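Exotoxin 6 (Staphylococcus aureus subsp. aureus Mu50, PDB 4ZYS) is probably a superantigen-like exotoxin, built from an OB-fold and a beta-grasp domain, that may bind sugars. Local coordinates at residues A[39-42]-A[47-50]; A[146-151]-A[169-174]; A[24-29]-A[91-96]; A[17-22]-A[76-81]; A[117-122]-A[138-143]. One frame throughout, in Å; residues are numbered along the deposited sequence.

Contact 1. Residues A[39-42]-A[47-50]; sequences YIDV and QYSQ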
# COMPACT_ATOMS: atom_id res chain seq x y z
N TYR A 39 -17.70 0.88 2.77
CA TYR A 39 -16.83 1.97 3.26
C TYR A 39 -16.58 1.84 4.75
O TYR A 39 -17.37 1.24 5.45
CB TYR A 39 -17.47 3.36 3.02
CG TYR A 39 -17.86 3.63 1.59
CD1 TYR A 39 -16.93 4.08 0.67
CD2 TYR A 39 -19.17 3.46 1.16
CE1 TYR A 39 -17.27 4.31 -0.66
CE2 TYR A 39 -19.54 3.73 -0.16
CZ TYR A 39 -18.59 4.15 -1.07
OH TYR A 39 -18.93 4.39 -2.38
N ILE A 40 -15.51 2.47 5.23
CA ILE A 40 -15.18 2.58 6.64
C ILE A 40 -14.75 4.03 6.87
O ILE A 40 -13.92 4.55 6.13
CB ILE A 40 -14.13 1.52 7.15
CG1 ILE A 40 -13.92 1.58 8.66
CG2 ILE A 40 -12.79 1.55 6.41
CD1 ILE A 40 -13.69 0.16 9.35
N ASP A 41 -15.40 4.71 7.85
CA ASP A 41 -15.10 6.09 8.24
C ASP A 41 -14.16 6.10 9.42
O ASP A 41 -14.37 5.34 10.35
CB ASP A 41 -16.39 6.86 8.60
CG ASP A 41 -17.26 7.29 7.45
OD1 ASP A 41 -16.81 7.19 6.29
OD2 ASP A 41 -18.42 7.67 7.71
N VAL A 42 -13.13 6.95 9.39
CA VAL A 42 -12.13 7.04 10.45
C VAL A 42 -11.85 8.51 10.73
O VAL A 42 -11.76 9.31 9.78
CB VAL A 42 -10.81 6.29 10.07
CG1 VAL A 42 -9.89 6.13 11.28
CG2 VAL A 42 -11.06 4.93 9.45
N GLN A 47 -9.28 14.82 11.54
CA GLN A 47 -9.33 14.74 10.07
C GLN A 47 -10.22 13.56 9.69
O GLN A 47 -9.99 12.43 10.15
CB GLN A 47 -7.92 14.59 9.44
CG GLN A 47 -6.82 15.54 9.97
CD GLN A 47 -7.21 17.00 9.93
OE1 GLN A 47 -7.36 17.60 8.88
NE2 GLN A 47 -7.43 17.57 11.10
N TYR A 48 -11.23 13.80 8.87
CA TYR A 48 -12.14 12.77 8.44
C TYR A 48 -11.71 12.07 7.15
O TYR A 48 -11.39 12.74 6.17
CB TYR A 48 -13.52 13.37 8.22
CG TYR A 48 -14.62 12.42 8.61
CD1 TYR A 48 -15.11 12.38 9.91
CD2 TYR A 48 -15.17 11.55 7.68
CE1 TYR A 48 -16.12 11.51 10.28
CE2 TYR A 48 -16.20 10.68 8.04
CZ TYR A 48 -16.68 10.67 9.34
OH TYR A 48 -17.70 9.83 9.73
N SER A 49 -11.76 10.73 7.16
CA SER A 49 -11.48 9.93 5.99
C SER A 49 -12.57 8.90 5.77
O SER A 49 -13.00 8.23 6.70
CB SER A 49 -10.13 9.22 6.10
OG SER A 49 -9.09 10.17 6.13
N GLN A 50 -12.99 8.77 4.51
CA GLN A 50 -13.94 7.77 4.05
C GLN A 50 -13.11 6.84 3.21
O GLN A 50 -12.48 7.29 2.26
CB GLN A 50 -15.12 8.38 3.27
CG GLN A 50 -16.16 7.34 2.88
CD GLN A 50 -17.01 7.74 1.69
OE1 GLN A 50 -16.51 7.94 0.58
NE2 GLN A 50 -18.33 7.76 1.87
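Asp41 and Val42 pair with Gln50 and Ser49 on strands whose short axes approach to 4.9 Å and run antiparallel at 174°. Val42 and Ser49 form the hydrogen-bonded pair: Val42 N reaches Ser49 O at 3.0 Å, and Ser49 N returns to Val42 O at the same length. Asp41 and Gln50 are the adjoining non-hydrogen-bonded pair, where Asp41 CA lies 3.4 Å from Ser49 O in a CA-H...O contact.

On the face bearing Asp41 and Gln50, the Gln50 amide stacks on the Tyr39 ring, planes 16° apart, with NE2 above the ring but offset to its rim. CG of Gln50 stands anti to the backbone N (chi1 -176°), which sends the chain out to that ring; CG passes 3.5 Å from Asp41 OD1. Tyr48 OH donates to Asp41 OD2 at 3.0 Å, arriving from above the carboxylate plane. Tyr32 OH bonds both Asp41 OD1 and Gln50 NE2, linking carboxylate and amide from the next strand. Val42 and Ser49 face the buried side, where Ser49 OG bonds Asn84. The arrangement is a beta hairpin, strands 37-44 and 47-52, within the OB-fold sheet.

Contact 2. Residues A[146-151]-A[169-174]; sequences GLYSNG and IDLSQK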
# COMPACT_ATOMS: atom_id res chain seq x y z
N GLY A 146 15.55 7.39 -8.84
CA GLY A 146 14.95 8.22 -9.89
C GLY A 146 13.81 7.61 -10.68
O GLY A 146 13.64 7.95 -11.85
N LEU A 147 13.03 6.71 -10.05
CA LEU A 147 11.85 6.16 -10.71
C LEU A 147 10.85 7.30 -11.02
O LEU A 147 10.61 8.18 -10.18
CB LEU A 147 11.20 5.06 -9.84
CG LEU A 147 9.94 4.34 -10.43
CD1 LEU A 147 10.29 3.43 -11.63
CD2 LEU A 147 9.25 3.50 -9.34
N TYR A 148 10.32 7.30 -12.26
CA TYR A 148 9.34 8.25 -12.81
C TYR A 148 9.98 9.59 -13.12
O TYR A 148 9.32 10.63 -13.19
CB TYR A 148 8.09 8.41 -11.92
CG TYR A 148 7.43 7.10 -11.56
CD1 TYR A 148 7.22 6.11 -12.52
CD2 TYR A 148 6.98 6.85 -10.27
CE1 TYR A 148 6.63 4.89 -12.19
CE2 TYR A 148 6.33 5.66 -9.94
CZ TYR A 148 6.17 4.68 -10.90
OH TYR A 148 5.58 3.49 -10.56
N SER A 149 11.27 9.54 -13.39
CA SER A 149 12.06 10.65 -13.88
C SER A 149 12.90 10.14 -15.03
O SER A 149 13.28 8.96 -15.02
CB SER A 149 12.92 11.25 -12.78
OG SER A 149 12.06 11.89 -11.85
N ASN A 150 13.11 10.99 -16.06
CA ASN A 150 13.93 10.69 -17.24
C ASN A 150 13.45 9.45 -18.02
O ASN A 150 14.27 8.69 -18.54
CB ASN A 150 15.42 10.51 -16.85
CG ASN A 150 16.01 11.64 -16.04
OD1 ASN A 150 16.45 12.67 -16.57
ND2 ASN A 150 16.01 11.46 -14.72
N GLY A 151 12.14 9.28 -18.11
CA GLY A 151 11.53 8.15 -18.82
C GLY A 151 11.66 6.79 -18.14
O GLY A 151 11.45 5.77 -18.80
N ILE A 169 3.75 -6.57 -8.73
CA ILE A 169 3.16 -5.26 -8.97
C ILE A 169 3.87 -4.58 -10.13
O ILE A 169 5.06 -4.30 -10.02
CB ILE A 169 3.15 -4.36 -7.70
CG1 ILE A 169 2.54 -5.11 -6.46
CG2 ILE A 169 2.44 -3.05 -8.01
CD1 ILE A 169 2.60 -4.36 -5.07
N ASP A 170 3.13 -4.30 -11.22
CA ASP A 170 3.64 -3.63 -12.42
C ASP A 170 3.88 -2.14 -12.11
O ASP A 170 2.99 -1.45 -11.62
CB ASP A 170 2.65 -3.85 -13.58
CG ASP A 170 2.97 -3.23 -14.93
OD1 ASP A 170 4.05 -2.60 -15.06
OD2 ASP A 170 2.13 -3.35 -15.84
N LEU A 171 5.11 -1.69 -12.33
CA LEU A 171 5.51 -0.32 -11.99
C LEU A 171 5.00 0.73 -12.96
O LEU A 171 4.97 1.92 -12.60
CB LEU A 171 7.05 -0.24 -11.90
CG LEU A 171 7.65 -0.81 -10.59
CD1 LEU A 171 9.19 -0.64 -10.56
CD2 LEU A 171 7.04 -0.14 -9.35
N SER A 172 4.60 0.32 -14.17
CA SER A 172 4.13 1.25 -15.20
C SER A 172 2.66 1.65 -14.98
O SER A 172 2.16 2.53 -15.70
CB SER A 172 4.33 0.66 -16.60
OG SER A 172 3.45 -0.42 -16.86
N GLN A 173 1.98 1.04 -14.00
CA GLN A 173 0.58 1.39 -13.67
C GLN A 173 0.47 1.65 -12.20
O GLN A 173 1.28 1.10 -11.46
CB GLN A 173 -0.39 0.22 -14.02
CG GLN A 173 -0.43 -0.22 -15.49
CD GLN A 173 -0.97 0.83 -16.44
OE1 GLN A 173 -1.81 1.67 -16.07
NE2 GLN A 173 -0.52 0.77 -17.69
N LYS A 174 -0.58 2.36 -11.75
CA LYS A 174 -0.87 2.42 -10.30
C LYS A 174 -1.27 1.01 -9.89
O LYS A 174 -1.72 0.25 -10.75
CB LYS A 174 -2.02 3.40 -9.97
CG LYS A 174 -1.75 4.88 -10.22
CD LYS A 174 -2.73 5.77 -9.50
CE LYS A 174 -4.10 5.90 -10.12
NZ LYS A 174 -5.03 6.64 -9.21
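Tyr148 OH is gripped from two directions: it donates to Leu171 O at 2.6 Å, and Arg138 NH1 of helix 130-145 is hydrogen-bonded to the same hydroxyl oxygen. The bond to Leu171 is short and well directed, since the hydroxyl lies in the carbonyl plane on a lone pair, with a C=O...O angle of 142°. Leu171 O in turn sits at the edge of the Tyr148 ring, near its plane, 3.4 Å from CE1. CG of Tyr148 lies beside the backbone N (chi1 -53°), and from there the ring carries the hydroxyl across to the segment 169-174.

One face of the ring is covered by its sequence neighbour: Leu147 CG stands 3.6 Å above the plane, over the centre. The other branch of this contact is apolar, with Leu147 CD2 4.3 Å from Leu171 CD2. Both residues of segment 146-151 that touch are the central pair of a type II beta turn, Gly146 to Ser149, that follows helix 130-145 in the beta-grasp domain; Tyr148 takes the third position with positive phi. The partner segment leaves the edge strand 166-170 through a type I turn, Asp170 to Gln173, which places Leu171 O toward the tyrosine.

That second turn is pinned from within by an Asx turn. Asp170 OD1 accepts from Ser172 N at 3.1 Å and from Ser172 OG at 2.9 Å, both donors approaching from the same face of the carboxylate plane. Arg138 NH1 also bonds Gln173 O, so one guanidinium nitrogen serves both the tyrosine hydroxyl and the turn, while Tyr148 packs further on Leu13 and Lys14 of helix 10-17.

Contact 3. Residues A[24-29]-A[91-96]; sequences RKNVTG and TKTNSQ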
# COMPACT_ATOMS: atom_id res chain seq x y z
N ARG A 24 -2.09 5.38 10.80
CA ARG A 24 -2.27 5.23 12.24
C ARG A 24 -2.62 3.81 12.57
O ARG A 24 -3.37 3.16 11.84
CB ARG A 24 -3.37 6.16 12.79
CG ARG A 24 -3.06 7.64 12.85
CD ARG A 24 -1.98 8.08 13.84
NE ARG A 24 -1.82 9.54 13.80
CZ ARG A 24 -1.10 10.20 12.90
NH1 ARG A 24 -0.42 9.55 11.97
NH2 ARG A 24 -1.03 11.52 12.94
N LYS A 25 -2.13 3.34 13.71
CA LYS A 25 -2.36 1.98 14.19
C LYS A 25 -3.27 1.94 15.41
O LYS A 25 -3.17 2.81 16.29
CB LYS A 25 -1.02 1.30 14.53
CG LYS A 25 -0.11 1.18 13.30
CD LYS A 25 1.24 0.60 13.61
CE LYS A 25 2.07 0.58 12.34
NZ LYS A 25 3.38 -0.09 12.50
N ASN A 26 -4.13 0.91 15.48
CA ASN A 26 -5.06 0.62 16.58
C ASN A 26 -6.04 1.77 16.76
O ASN A 26 -6.02 2.48 17.78
CB ASN A 26 -4.26 0.35 17.88
CG ASN A 26 -5.01 -0.34 18.98
OD1 ASN A 26 -6.03 -1.01 18.77
ND2 ASN A 26 -4.41 -0.30 20.14
N VAL A 27 -6.85 2.01 15.73
CA VAL A 27 -7.81 3.10 15.75
C VAL A 27 -9.21 2.53 15.54
O VAL A 27 -9.35 1.30 15.44
CB VAL A 27 -7.47 4.23 14.72
CG1 VAL A 27 -6.14 4.90 15.07
CG2 VAL A 27 -7.46 3.72 13.28
N THR A 28 -10.24 3.40 15.54
CA THR A 28 -11.63 3.04 15.32
C THR A 28 -12.14 3.53 13.97
O THR A 28 -11.98 4.71 13.61
CB THR A 28 -12.54 3.57 16.43
OG1 THR A 28 -12.09 3.04 17.68
CG2 THR A 28 -14.00 3.22 16.21
N GLY A 29 -12.80 2.62 13.28
CA GLY A 29 -13.50 2.88 12.03
C GLY A 29 -14.91 2.31 12.11
O GLY A 29 -15.14 1.30 12.77
N THR A 91 -6.28 -2.70 7.62
CA THR A 91 -5.79 -3.99 8.11
C THR A 91 -6.13 -4.16 9.61
O THR A 91 -6.57 -3.21 10.26
CB THR A 91 -4.25 -4.08 7.87
OG1 THR A 91 -3.61 -2.96 8.46
CG2 THR A 91 -3.87 -4.16 6.39
N LYS A 92 -5.93 -5.39 10.14
CA LYS A 92 -6.10 -5.71 11.55
C LYS A 92 -4.85 -5.26 12.28
O LYS A 92 -3.74 -5.45 11.78
CB LYS A 92 -6.35 -7.22 11.78
CG LYS A 92 -7.56 -7.82 11.02
CD LYS A 92 -8.94 -7.42 11.60
CE LYS A 92 -10.08 -7.79 10.67
NZ LYS A 92 -11.38 -7.89 11.39
N THR A 93 -5.01 -4.65 13.45
CA THR A 93 -3.90 -4.19 14.24
C THR A 93 -3.12 -5.39 14.82
O THR A 93 -3.69 -6.49 14.93
CB THR A 93 -4.39 -3.24 15.34
OG1 THR A 93 -3.28 -2.45 15.75
CG2 THR A 93 -4.99 -3.97 16.55
N ASN A 94 -1.86 -5.18 15.24
CA ASN A 94 -1.04 -6.22 15.85
C ASN A 94 -1.60 -6.64 17.20
O ASN A 94 -2.15 -5.81 17.94
CB ASN A 94 0.42 -5.77 16.02
CG ASN A 94 1.26 -5.77 14.75
OD1 ASN A 94 0.77 -5.96 13.63
ND2 ASN A 94 2.57 -5.62 14.90
N SER A 95 -1.42 -7.93 17.53
CA SER A 95 -1.79 -8.47 18.83
C SER A 95 -0.77 -7.96 19.84
O SER A 95 0.29 -7.49 19.45
CB SER A 95 -1.84 -10.00 18.77
OG SER A 95 -0.73 -10.51 18.06
N GLN A 96 -1.09 -8.01 21.14
CA GLN A 96 -0.21 -7.53 22.20
C GLN A 96 1.21 -8.17 22.13
O GLN A 96 2.18 -7.41 22.23
CB GLN A 96 -0.85 -7.75 23.59
CG GLN A 96 -0.49 -6.69 24.64
CD GLN A 96 -0.79 -5.26 24.22
OE1 GLN A 96 -1.85 -4.93 23.69
NE2 GLN A 96 0.16 -4.36 24.46
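At the corner between strands 21-24 and 27-34 of the OB-fold domain, Asn26 meets Thr93, the first residue beyond strand 84-92. Lys25 and Asn26 make the bend, and Asn26 has positive phi (61°), evidence that the chain changes direction here and does not run on as one flat strand. The CA atoms of Asn26 and Thr93 come within 5.5 Å, yet the two segments bury little surface against each other, and the contact lies at the exterior.

From segment 91-96 Thr93 alone makes the contact. Its OG1 lies anti to the backbone N (chi1 -159°), which turns the hydroxyl to the root of Asn26, 3.6 Å from Asn26 CA and 3.7 Å from Asn26 CB. The methyl CG2 points to the end of the asparagine instead, 3.8 Å from Asn26 OD1, so the branched threonine straddles the asparagine, hydroxyl to its root and methyl to its amide oxygen. Lys25 adds a marginal contact through its carbonyl carbon, 4.4 Å from Thr93 OG1.

The polar element that joins the two is Asp70 of strand 69-74: its OD1 is hydrogen-bonded both to Thr93 OG1 and to Asn26 N. One carboxylate oxygen therefore holds the corner and the strand end to a common point. The backbone confirms the placement, since Arg24 pairs with Val71, Val27 with Ile69 and Thr93 with Asn68. Strand 21-24 runs beside 69-74, while 27-34 turns away past the corner to lie between 37-44 and 64-67; such a bent first strand is characteristic of the OB-fold barrel.

Contact 4. Residues A[17-22]-A[76-81]; sequences YNKPVL and EGDSRQ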
# COMPACT_ATOMS: atom_id res chain seq x y z
N TYR A 17 2.40 8.84 -6.36
CA TYR A 17 3.27 8.17 -5.40
C TYR A 17 4.10 9.14 -4.54
O TYR A 17 4.72 8.68 -3.59
CB TYR A 17 4.12 7.11 -6.09
CG TYR A 17 3.26 5.89 -6.37
CD1 TYR A 17 2.79 5.09 -5.33
CD2 TYR A 17 2.75 5.65 -7.65
CE1 TYR A 17 1.93 4.03 -5.56
CE2 TYR A 17 1.90 4.57 -7.90
CZ TYR A 17 1.50 3.76 -6.85
OH TYR A 17 0.65 2.70 -7.08
N ASN A 18 3.99 10.47 -4.75
CA ASN A 18 4.62 11.48 -3.89
C ASN A 18 3.59 12.10 -2.92
O ASN A 18 3.95 12.96 -2.11
CB ASN A 18 5.32 12.58 -4.71
CG ASN A 18 6.70 12.18 -5.21
OD1 ASN A 18 7.37 11.30 -4.67
ND2 ASN A 18 7.16 12.83 -6.27
N LYS A 19 2.29 11.69 -3.00
CA LYS A 19 1.20 12.23 -2.16
C LYS A 19 1.46 11.95 -0.68
O LYS A 19 1.87 10.84 -0.35
CB LYS A 19 -0.16 11.63 -2.56
CG LYS A 19 -0.74 12.19 -3.84
CD LYS A 19 -1.96 11.38 -4.25
CE LYS A 19 -2.86 12.07 -5.26
NZ LYS A 19 -3.96 12.81 -4.61
N PRO A 20 1.26 12.93 0.24
CA PRO A 20 1.50 12.65 1.67
C PRO A 20 0.59 11.53 2.18
O PRO A 20 -0.56 11.41 1.78
CB PRO A 20 1.17 13.98 2.35
CG PRO A 20 1.18 15.01 1.27
CD PRO A 20 0.73 14.29 0.03
N VAL A 21 1.11 10.71 3.07
CA VAL A 21 0.37 9.57 3.60
C VAL A 21 -0.08 9.80 5.07
O VAL A 21 0.63 10.41 5.85
CB VAL A 21 1.27 8.31 3.44
CG1 VAL A 21 1.05 7.29 4.55
CG2 VAL A 21 1.05 7.68 2.07
N LEU A 22 -1.28 9.32 5.41
CA LEU A 22 -1.80 9.38 6.77
C LEU A 22 -1.92 7.96 7.27
O LEU A 22 -2.74 7.20 6.75
CB LEU A 22 -3.14 10.14 6.83
CG LEU A 22 -3.82 10.23 8.20
CD1 LEU A 22 -2.87 10.84 9.26
CD2 LEU A 22 -5.17 11.00 8.12
N GLU A 76 -7.27 10.24 -2.56
CA GLU A 76 -7.45 10.06 -4.00
C GLU A 76 -7.89 11.40 -4.61
O GLU A 76 -8.62 12.17 -3.96
CB GLU A 76 -8.49 8.97 -4.31
CG GLU A 76 -8.03 7.56 -4.00
CD GLU A 76 -6.92 6.98 -4.86
OE1 GLU A 76 -6.98 7.13 -6.10
OE2 GLU A 76 -6.05 6.29 -4.30
N GLY A 77 -7.39 11.69 -5.80
CA GLY A 77 -7.72 12.91 -6.54
C GLY A 77 -7.11 14.20 -6.07
O GLY A 77 -6.33 14.25 -5.11
N ASP A 78 -7.44 15.28 -6.78
CA ASP A 78 -6.93 16.61 -6.49
C ASP A 78 -8.14 17.50 -6.30
O ASP A 78 -8.76 17.91 -7.28
CB ASP A 78 -5.98 17.08 -7.61
CG ASP A 78 -4.81 16.13 -7.84
OD1 ASP A 78 -4.11 15.77 -6.85
OD2 ASP A 78 -4.60 15.72 -9.01
N SER A 79 -8.53 17.70 -5.03
CA SER A 79 -9.74 18.44 -4.66
C SER A 79 -9.59 19.31 -3.42
O SER A 79 -8.68 19.11 -2.62
CB SER A 79 -10.89 17.47 -4.42
OG SER A 79 -10.75 16.68 -3.25
N ARG A 80 -10.52 20.27 -3.27
CA ARG A 80 -10.56 21.21 -2.16
C ARG A 80 -11.37 20.66 -1.02
O ARG A 80 -11.39 21.26 0.05
CB ARG A 80 -11.14 22.57 -2.59
CG ARG A 80 -10.28 23.37 -3.57
CD ARG A 80 -8.86 23.58 -3.07
NE ARG A 80 -8.65 24.82 -2.32
CZ ARG A 80 -7.73 24.96 -1.37
NH1 ARG A 80 -6.97 23.93 -1.01
NH2 ARG A 80 -7.57 26.13 -0.77
N GLN A 81 -12.02 19.52 -1.22
CA GLN A 81 -12.85 18.89 -0.20
C GLN A 81 -12.00 18.45 0.98
O GLN A 81 -11.04 17.71 0.79
CB GLN A 81 -13.60 17.73 -0.82
CG GLN A 81 -14.39 16.93 0.17
CD GLN A 81 -15.56 16.24 -0.44
OE1 GLN A 81 -16.41 15.72 0.28
NE2 GLN A 81 -15.67 16.21 -1.78
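Lys19 reaches over from the segment that follows helix 10-17 and lays its ammonium against Gly77 O and, more distantly, the Asp78 carboxylate. CB of the lysine is directed toward the other segment: CG lies beside the backbone N (chi1 -75°), and the chain then runs extended until the last bond, where a twist (chi4 -94°) swings NZ out of line. The twist brings NZ to 2.8 Å from Gly77 O, whereas CE remains 4.1 Å from the same oxygen, so the nitrogen alone makes the bond.

NZ does not meet that oxygen in the carbonyl plane. It stands above it, 38° out, an off-axis approach not directed at a lone pair. Asp78 comes to the ammonium at a slant to the lysine chain, and its OD1 stops 3.7 Å from NZ: a long salt bridge. That same OD1 is hydrogen-bonded to His15 NE2 of helix 10-17, which ties the carboxylate to the helix as well as to the lysine. Glu76 starts away from the lysine, its OE1 stays 6.6 Å from Lys19 NZ, and its OE2 bonds Tyr16 OH.

The loop between strands 69-74 and 84-92 of the OB-fold domain is in this way held near the start of strand 21-24. NZ has a further hydrogen bond to Arg75 O, and the lysine also touches Leu74. Two carbonyl oxygens thus share the ammonium with a more loosely held carboxylate, which implies that neutral backbone acceptors provide the closer grip, although the Gly77 bond is off the lone pair, while Asp78 probably contributes mainly a longer-range electrostatic pull at this solvent-facing site.

Contact 5. Residues A[117-122]-A[138-143]; sequences QSSLYQ and RERAIK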
# COMPACT_ATOMS: atom_id res chain seq x y z
N GLN A 117 20.89 -3.92 -5.78
CA GLN A 117 21.49 -3.26 -4.62
C GLN A 117 20.64 -3.57 -3.41
O GLN A 117 19.44 -3.26 -3.40
CB GLN A 117 21.59 -1.71 -4.81
CG GLN A 117 22.32 -1.21 -6.05
CD GLN A 117 21.85 0.18 -6.45
OE1 GLN A 117 21.01 0.36 -7.35
NE2 GLN A 117 22.36 1.22 -5.78
N SER A 118 21.23 -4.17 -2.39
CA SER A 118 20.55 -4.46 -1.14
C SER A 118 20.31 -3.17 -0.33
O SER A 118 21.13 -2.24 -0.35
CB SER A 118 21.34 -5.45 -0.30
OG SER A 118 22.64 -4.95 -0.05
N SER A 119 19.17 -3.13 0.35
CA SER A 119 18.76 -2.01 1.19
C SER A 119 18.08 -2.56 2.42
O SER A 119 17.48 -3.63 2.36
CB SER A 119 17.82 -1.08 0.42
OG SER A 119 17.53 0.10 1.15
N LEU A 120 18.19 -1.85 3.55
CA LEU A 120 17.51 -2.28 4.77
C LEU A 120 16.01 -1.87 4.68
O LEU A 120 15.70 -0.71 4.38
CB LEU A 120 18.19 -1.67 6.01
CG LEU A 120 17.56 -1.93 7.39
CD1 LEU A 120 17.40 -3.42 7.70
CD2 LEU A 120 18.39 -1.28 8.47
N TYR A 121 15.10 -2.83 4.88
CA TYR A 121 13.66 -2.58 4.88
C TYR A 121 13.04 -3.21 6.13
O TYR A 121 13.24 -4.40 6.38
CB TYR A 121 13.00 -3.12 3.61
CG TYR A 121 11.56 -2.66 3.46
CD1 TYR A 121 11.25 -1.31 3.33
CD2 TYR A 121 10.52 -3.58 3.47
CE1 TYR A 121 9.93 -0.89 3.22
CE2 TYR A 121 9.20 -3.16 3.34
CZ TYR A 121 8.90 -1.81 3.24
OH TYR A 121 7.61 -1.39 3.10
N GLN A 122 12.35 -2.41 6.94
CA GLN A 122 11.76 -2.92 8.19
C GLN A 122 10.23 -3.00 8.11
O GLN A 122 9.58 -2.00 7.80
CB GLN A 122 12.18 -2.05 9.41
CG GLN A 122 13.68 -1.96 9.56
CD GLN A 122 14.22 -1.51 10.88
OE1 GLN A 122 13.55 -0.91 11.73
NE2 GLN A 122 15.46 -1.83 11.09
N ARG A 138 7.69 2.01 -3.92
CA ARG A 138 7.75 2.97 -5.02
C ARG A 138 8.39 4.28 -4.52
O ARG A 138 9.18 4.84 -5.26
CB ARG A 138 6.35 3.20 -5.64
CG ARG A 138 5.81 1.97 -6.40
CD ARG A 138 4.78 2.34 -7.41
NE ARG A 138 3.83 1.25 -7.67
CZ ARG A 138 3.15 1.08 -8.80
NH1 ARG A 138 3.32 1.91 -9.82
NH2 ARG A 138 2.29 0.08 -8.92
N GLU A 139 8.14 4.69 -3.27
CA GLU A 139 8.72 5.88 -2.61
C GLU A 139 10.25 5.80 -2.56
O GLU A 139 10.93 6.77 -2.88
CB GLU A 139 8.15 6.04 -1.19
CG GLU A 139 8.65 7.25 -0.42
CD GLU A 139 8.02 7.41 0.94
OE1 GLU A 139 7.86 6.38 1.65
OE2 GLU A 139 7.67 8.55 1.31
N ARG A 140 10.78 4.64 -2.15
CA ARG A 140 12.21 4.32 -2.06
C ARG A 140 12.84 4.35 -3.48
O ARG A 140 13.86 5.00 -3.67
CB ARG A 140 12.34 2.94 -1.39
CG ARG A 140 13.74 2.39 -1.15
CD ARG A 140 14.41 2.86 0.12
NE ARG A 140 13.66 2.63 1.37
CZ ARG A 140 13.91 1.66 2.23
NH1 ARG A 140 14.85 0.76 1.98
NH2 ARG A 140 13.22 1.58 3.36
N ALA A 141 12.19 3.70 -4.48
CA ALA A 141 12.64 3.68 -5.88
C ALA A 141 12.65 5.10 -6.50
O ALA A 141 13.54 5.40 -7.29
CB ALA A 141 11.73 2.78 -6.69
N ILE A 142 11.69 5.97 -6.12
CA ILE A 142 11.59 7.35 -6.62
C ILE A 142 12.68 8.22 -6.00
O ILE A 142 13.41 8.90 -6.72
CB ILE A 142 10.18 7.95 -6.37
CG1 ILE A 142 9.10 7.24 -7.23
CG2 ILE A 142 10.15 9.47 -6.56
CD1 ILE A 142 7.69 7.39 -6.69
N LYS A 143 12.77 8.20 -4.66
CA LYS A 143 13.70 9.03 -3.90
C LYS A 143 15.14 8.65 -4.14
O LYS A 143 15.95 9.53 -4.41
CB LYS A 143 13.38 8.99 -2.39
CG LYS A 143 12.16 9.83 -2.01
CD LYS A 143 12.00 10.01 -0.48
CE LYS A 143 10.78 10.87 -0.16
NZ LYS A 143 10.74 11.31 1.26
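Arg140 leaves helix 130-145 toward Ser119, Leu120 and Tyr121. Its CB is directed at segment 117-122 and CG stands anti to the backbone N, and the side chain packs against Leu107 and Ile109 of strand 106-111 on the way. Past CG it bends twice, at chi2 and chi3, and CD comes to 4.3 Å from Ser119 OG. NE carries the chain on to CZ, which lies 3.7 Å from Leu120 O.

The two terminal nitrogens divide the work. NH1 donates to Leu120 O at 2.9 Å with an N-H...O angle of 154°, a reasonably straight bond, although the donor stands above the carbonyl plane and the oxygen is tilted a little from the guanidinium plane. The same NH1 lies 2.9 Å from Ser119 OG, but there the angle falls to 118° and the bond is weak. NH2 turns instead to the aromatic ring, coming at its edge near the ring plane, 3.5 Å from Tyr121 CD1. The ring and guanidinium planes are 63° apart, and with the nitrogen at the rim this is an edge contact, not a stack.

Tyr121 also touches Leu133 and Arg136 of the same helix, so its ring packs against the helix as well as meeting the arginine. Ser119 belongs to the outermost strand 117-119, whose backbone pairs with strand 106-111. A helix packed across a mixed sheet, here joined by an arginine to Ser119 and Leu120 of segment 117-122, matches the beta-grasp fold.

In the fold
From the N terminus, residues 17-22 open contact 4 and 24-29 open contact 3 almost at once. Contact 1 then opens and closes within both, as the hairpin of the OB-fold sheet. Contact 4 closes at 76-81 and contact 3 later, at 91-96, so these two cross; together they hold the bent first strand and the loop and strand end that follow strand 69-74. Contacts 5 and 2 come in series in the beta-grasp domain, the first joining helix to outermost strand, the second the post-helix turn to the turn that follows strand 166-170. Tyr17 links the domains, packing on Arg138 and Ile142 of contact 5 and on Lys174 of contact 2, whose centre is 29 Å from that of contact 1.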